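Local atomic coordinates of transcriptional activator TenA-1 (Sulfolobus solfataricus P2, PDB entry 2QZC), a protein that is a putative TenA-like thiaminase with a heme oxygenase-like helical fold, and probably acts on thiamin or related pyrimidine compounds. Residues K30-S35 and G145-D150; R42-Q47 and I200-A205. All blocks are in the same frame, centred on the assembly; numbering follows the deposited sequence. Where two conformers were deposited one is given.

Contact 1 of 2, residues K30-S35 and G145-D150; sequences KMRDGS and GDYVID
One face of the Tyr147 ring carries the aliphatic part of Arg32: CD of Arg32 lies above the middle of the ring, 4.2 Å from its centroid, in a CH-pi contact, while CB of Arg32 sits 3.5 Å from CE2 of Tyr147 and CG of Arg32 lies near CZ and OH of Tyr147. The guanidinium lies farther out over the same face, its plane 52° from the ring's, CZ of Arg32 being too distant for more than a weak cation-pi attraction. Over one face of the guanidinium, toward its rim, lies the carbonyl O of Asp150, 3.4 Å from NH1 of Arg32 but at a poor angle for a hydrogen bond. The carboxylate of Asp150 stands steeply to this plane, and instead of a direct salt bridge a water joins the groups: it accepts from NE of Arg32 at 3.3 Å and donates to OD2 of Asp150 at 2.7 Å and to O of Tyr147. CG of Arg32 is anti to the backbone N (chi1 175°), and a bend at chi2 (61°) helps lead the chain across Tyr147. An alanine here takes away CG, CD and the guanidinium, which would probably leave the Tyr147 face less covered and the water less firmly held. Deeper in, CB of Met31, a selenomethionine, meets CG1 of Val148 at 3.8 Å. The contact joins the C-terminal end of helix 26-32 to the C-terminal part of helix 127-148; Met31 also packs on Tyr156 and Trp159 of helix 154-164, and its carbonyl O accepts from Ser151 OG in the loop leading to that helix.

Contact 2 of 2, residues R42-Q47 and I200-A205; sequences RYYLIQ and IGFWDA
CE1 of Tyr44 is the meeting point of this buried aromatic cluster, 3.4 Å from CZ3 of Trp203 and 3.8 Å from CE1 of Phe202. The Tyr44 and Trp203 side chains run side by side in the same direction, their six-membered rings inclined by 36° with centroids 5.3 Å apart, an oblique pair. Phe202 instead crosses Tyr44 at about a right angle and meets CD1 of Tyr44 at its ring edge; its CZ reaches on to CB of Gln47, 3.7 Å away. At the margin, CE1 of Tyr43 approaches the carbonyl O of Ala205. CG is anti to the backbone N in Phe202 (chi1 -159°) but to the carbonyl carbon in Trp203, sending one ring across Tyr44 and the other alongside it. No hydrogen bond crosses between the segments; a second shell holds the polar ends. Tyr44 OH bonds to Tyr141 OH, Trp203 NE1 to Tyr22 O, with the indole stacked on Phe27. OE1 of Gln47 accepts from Asn112 ND2 and Asn109 N and NE2 donates to Gly107 O, so bonds at both oxygen and nitrogen fix the amide's rotation. Tyr43 OH is bonded to Asp210 O and Asn109 ND2. Segments 42-47 of helix 38-63 and 200-205 of helix 186-208 run at 135° to each other, axes 10.4 Å apart at closest approach, a separation bridged mainly by aromatic side chains within the all-helical heme oxygenase-like fold.

Overall arrangement
Contact 1 and contact 2 each join one of the first four helices to one from the second half of the chain, and their segments alternate along it: helix 26-32 and helix 38-63 are consecutive, while their partners are helix 127-148 and helix 186-208. The contact centres lie about 16 Å apart and the nearest atoms about 5 Å, without touching. Contact 1 is partly buried, its centre about 16 Å from that of the chain, whereas contact 2 is buried, with about 11 Å between the same points. Beside contact 2, an imidazole lies about 3 Å from the Phe202 side chain and a glycerol about 5 Å from that of Tyr44. Both probably come from the crystallisation liquor, but their positions are consistent with a pocket next to this aromatic cluster.

Contact 1 of 2, residues K30-S35 and G145-D150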
# COMPACT_ATOMS: atom_id res chain seq x y z
N LYS A 30 -6.83 32.36 9.79
CA LYS A 30 -5.69 33.21 9.43
C LYS A 30 -5.12 32.84 8.06
O LYS A 30 -4.55 33.70 7.39
CB LYS A 30 -4.62 33.24 10.50
CG LYS A 30 -5.13 33.83 11.81
CD LYS A 30 -4.04 34.01 12.85
CE LYS A 30 -3.19 35.25 12.55
NZ LYS A 30 -3.95 36.56 12.53
N MSE A 31 -5.25 31.57 7.64
CA MSE A 31 -4.90 31.23 6.24
C MSE A 31 -5.88 31.90 5.26
O MSE A 31 -5.47 32.43 4.23
CB MSE A 31 -4.86 29.70 5.98
CG MSE A 31 -3.62 29.07 6.52
SE MSE A 31 -3.35 27.29 5.76
CE MSE A 31 -4.78 26.45 6.53
N ARG A 32 -7.16 31.84 5.60
CA ARG A 32 -8.23 32.38 4.74
C ARG A 32 -8.08 33.89 4.58
O ARG A 32 -8.30 34.38 3.46
CB ARG A 32 -9.62 32.03 5.28
CG ARG A 32 -10.81 32.65 4.51
CD ARG A 32 -10.88 32.21 3.10
NE ARG A 32 -11.98 32.86 2.39
CZ ARG A 32 -11.95 34.10 1.90
NH1 ARG A 32 -10.90 34.90 2.06
NH2 ARG A 32 -13.02 34.57 1.26
N ASP A 33 -7.76 34.62 5.64
CA ASP A 33 -7.58 36.11 5.50
C ASP A 33 -6.17 36.49 5.12
O ASP A 33 -5.85 37.67 4.99
CB ASP A 33 -8.14 36.89 6.70
CG ASP A 33 -7.34 36.77 7.96
OD1 ASP A 33 -6.22 36.28 7.99
OD2 ASP A 33 -7.88 37.26 8.99
N GLY A 34 -5.29 35.50 4.99
CA GLY A 34 -3.91 35.70 4.61
C GLY A 34 -2.98 36.19 5.67
O GLY A 34 -1.79 36.32 5.38
N SER A 35 -3.47 36.44 6.89
CA SER A 35 -2.68 37.03 7.95
C SER A 35 -1.75 36.07 8.70
O SER A 35 -0.92 36.52 9.49
CB SER A 35 -3.58 37.72 8.99
OG SER A 35 -4.37 36.77 9.71
N GLY A 145 -9.75 22.80 2.64
CA GLY A 145 -9.26 23.23 1.33
C GLY A 145 -10.31 23.99 0.56
O GLY A 145 -9.98 25.03 -0.06
N ASP A 146 -11.57 23.55 0.60
CA ASP A 146 -12.66 24.29 -0.09
C ASP A 146 -12.84 25.70 0.46
O ASP A 146 -13.27 26.61 -0.29
CB ASP A 146 -13.99 23.56 0.02
CG ASP A 146 -14.02 22.24 -0.71
OD1 ASP A 146 -13.15 21.96 -1.57
OD2 ASP A 146 -14.95 21.48 -0.39
N TYR A 147 -12.54 25.91 1.73
CA TYR A 147 -12.65 27.21 2.37
C TYR A 147 -11.45 28.11 2.06
O TYR A 147 -11.60 29.27 1.62
CB TYR A 147 -12.81 27.03 3.87
CG TYR A 147 -12.95 28.30 4.66
CD1 TYR A 147 -14.04 29.13 4.50
CD2 TYR A 147 -11.99 28.65 5.59
CE1 TYR A 147 -14.16 30.31 5.27
CE2 TYR A 147 -12.09 29.80 6.35
CZ TYR A 147 -13.17 30.63 6.20
OH TYR A 147 -13.22 31.77 6.99
N VAL A 148 -10.26 27.59 2.28
CA VAL A 148 -9.03 28.35 2.15
C VAL A 148 -8.65 28.70 0.72
O VAL A 148 -7.87 29.66 0.50
CB VAL A 148 -7.88 27.63 2.93
CG1 VAL A 148 -6.49 28.33 2.81
CG2 VAL A 148 -8.24 27.49 4.42
N ILE A 149 -9.20 27.99 -0.27
CA ILE A 149 -8.90 28.30 -1.70
C ILE A 149 -9.26 29.73 -2.08
O ILE A 149 -8.67 30.26 -3.01
CB ILE A 149 -9.58 27.26 -2.66
CG1 ILE A 149 -8.98 27.29 -4.07
CG2 ILE A 149 -11.10 27.38 -2.65
CD1 ILE A 149 -7.52 26.94 -4.14
N ASP A 150 -10.20 30.35 -1.35
CA ASP A 150 -10.58 31.74 -1.60
C ASP A 150 -9.66 32.77 -0.95
O ASP A 150 -9.91 33.97 -1.07
CB ASP A 150 -12.02 31.98 -1.15
CG ASP A 150 -13.01 31.18 -1.98
OD1 ASP A 150 -12.77 30.94 -3.18
OD2 ASP A 150 -14.04 30.79 -1.41
O HOH W 1 -14.09 30.63 1.25

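Contact 2 of 2, residues R42-Q47 and I200-A205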
# COMPACT_ATOMS: atom_id res chain seq x y z
N ARG A 42 5.50 27.64 7.83
CA ARG A 42 6.67 26.82 7.57
C ARG A 42 6.83 25.75 8.65
O ARG A 42 7.05 24.58 8.34
CB ARG A 42 7.93 27.69 7.48
CG ARG A 42 9.13 26.93 7.12
CD ARG A 42 10.39 27.81 6.97
NE ARG A 42 11.54 26.97 6.63
CZ ARG A 42 12.36 26.40 7.51
NH1 ARG A 42 12.23 26.56 8.81
NH2 ARG A 42 13.36 25.65 7.05
N TYR A 43 6.68 26.16 9.91
CA TYR A 43 6.76 25.24 11.06
C TYR A 43 5.73 24.12 10.84
O TYR A 43 6.03 22.89 11.00
CB TYR A 43 6.44 25.97 12.35
CG TYR A 43 6.36 25.09 13.57
CD1 TYR A 43 5.21 24.35 13.84
CD2 TYR A 43 7.44 24.96 14.44
CE1 TYR A 43 5.14 23.55 14.95
CE2 TYR A 43 7.37 24.15 15.58
CZ TYR A 43 6.20 23.43 15.82
OH TYR A 43 6.11 22.62 16.92
N TYR A 44 4.50 24.52 10.50
CA TYR A 44 3.39 23.58 10.25
C TYR A 44 3.75 22.59 9.14
O TYR A 44 3.55 21.36 9.24
CB TYR A 44 2.07 24.33 9.89
CG TYR A 44 1.06 23.46 9.18
CD1 TYR A 44 0.32 22.51 9.89
CD2 TYR A 44 0.89 23.56 7.81
CE1 TYR A 44 -0.56 21.67 9.20
CE2 TYR A 44 0.00 22.74 7.13
CZ TYR A 44 -0.71 21.79 7.84
OH TYR A 44 -1.56 20.96 7.14
N LEU A 45 4.24 23.11 8.01
CA LEU A 45 4.56 22.26 6.85
C LEU A 45 5.61 21.22 7.17
O LEU A 45 5.54 20.07 6.65
CB LEU A 45 5.04 23.06 5.64
CG LEU A 45 3.95 23.66 4.79
CD1 LEU A 45 4.67 24.37 3.62
CD2 LEU A 45 2.86 22.65 4.28
N ILE A 46 6.58 21.58 8.00
CA ILE A 46 7.61 20.63 8.40
C ILE A 46 6.98 19.53 9.26
O ILE A 46 7.17 18.32 8.98
CB ILE A 46 8.75 21.32 9.12
CG1 ILE A 46 9.51 22.28 8.17
CG2 ILE A 46 9.73 20.30 9.72
CD1 ILE A 46 10.44 23.26 8.96
N GLN A 47 6.15 19.91 10.23
CA GLN A 47 5.46 18.88 11.03
C GLN A 47 4.55 18.02 10.17
O GLN A 47 4.47 16.80 10.36
CB GLN A 47 4.64 19.52 12.17
CG GLN A 47 5.50 20.12 13.25
CD GLN A 47 6.46 19.16 13.90
OE1 GLN A 47 6.04 18.15 14.48
NE2 GLN A 47 7.78 19.44 13.77
N ILE A 200 -7.09 19.54 16.30
CA ILE A 200 -7.16 20.83 16.99
C ILE A 200 -5.80 21.15 17.64
O ILE A 200 -5.25 22.26 17.48
CB ILE A 200 -8.28 20.83 18.03
CG1 ILE A 200 -9.64 20.69 17.35
CG2 ILE A 200 -8.24 22.13 18.86
CD1 ILE A 200 -10.79 20.26 18.31
N GLY A 201 -5.25 20.17 18.35
CA GLY A 201 -3.96 20.32 18.98
C GLY A 201 -2.84 20.56 18.00
O GLY A 201 -1.88 21.28 18.30
N PHE A 202 -2.93 19.96 16.83
CA PHE A 202 -1.88 20.11 15.78
C PHE A 202 -1.80 21.57 15.30
O PHE A 202 -0.71 22.14 15.19
CB PHE A 202 -2.19 19.16 14.60
CG PHE A 202 -1.01 18.84 13.73
CD1 PHE A 202 -0.59 19.70 12.72
CD2 PHE A 202 -0.31 17.65 13.91
CE1 PHE A 202 0.59 19.38 11.94
CE2 PHE A 202 0.78 17.33 13.11
CZ PHE A 202 1.23 18.20 12.15
N TRP A 203 -2.96 22.17 15.08
CA TRP A 203 -2.99 23.59 14.69
C TRP A 203 -2.53 24.46 15.85
O TRP A 203 -1.81 25.44 15.63
CB TRP A 203 -4.39 24.04 14.31
CG TRP A 203 -5.16 23.44 13.21
CD1 TRP A 203 -6.46 23.03 13.29
CD2 TRP A 203 -4.77 23.27 11.84
NE1 TRP A 203 -6.90 22.63 12.06
CE2 TRP A 203 -5.88 22.73 11.17
CE3 TRP A 203 -3.57 23.50 11.13
CZ2 TRP A 203 -5.86 22.39 9.78
CZ3 TRP A 203 -3.54 23.19 9.79
CH2 TRP A 203 -4.72 22.64 9.12
N ASP A 204 -2.97 24.17 17.08
CA ASP A 204 -2.56 24.87 18.33
C ASP A 204 -1.01 24.89 18.43
O ASP A 204 -0.36 25.91 18.71
CB ASP A 204 -3.04 24.16 19.65
CG ASP A 204 -4.59 24.15 19.93
OD1 ASP A 204 -5.31 24.97 19.35
OD2 ASP A 204 -5.08 23.28 20.76
N ALA A 205 -0.42 23.72 18.26
CA ALA A 205 1.02 23.53 18.41
C ALA A 205 1.82 24.29 17.36
O ALA A 205 2.94 24.75 17.65
CB ALA A 205 1.36 22.03 18.38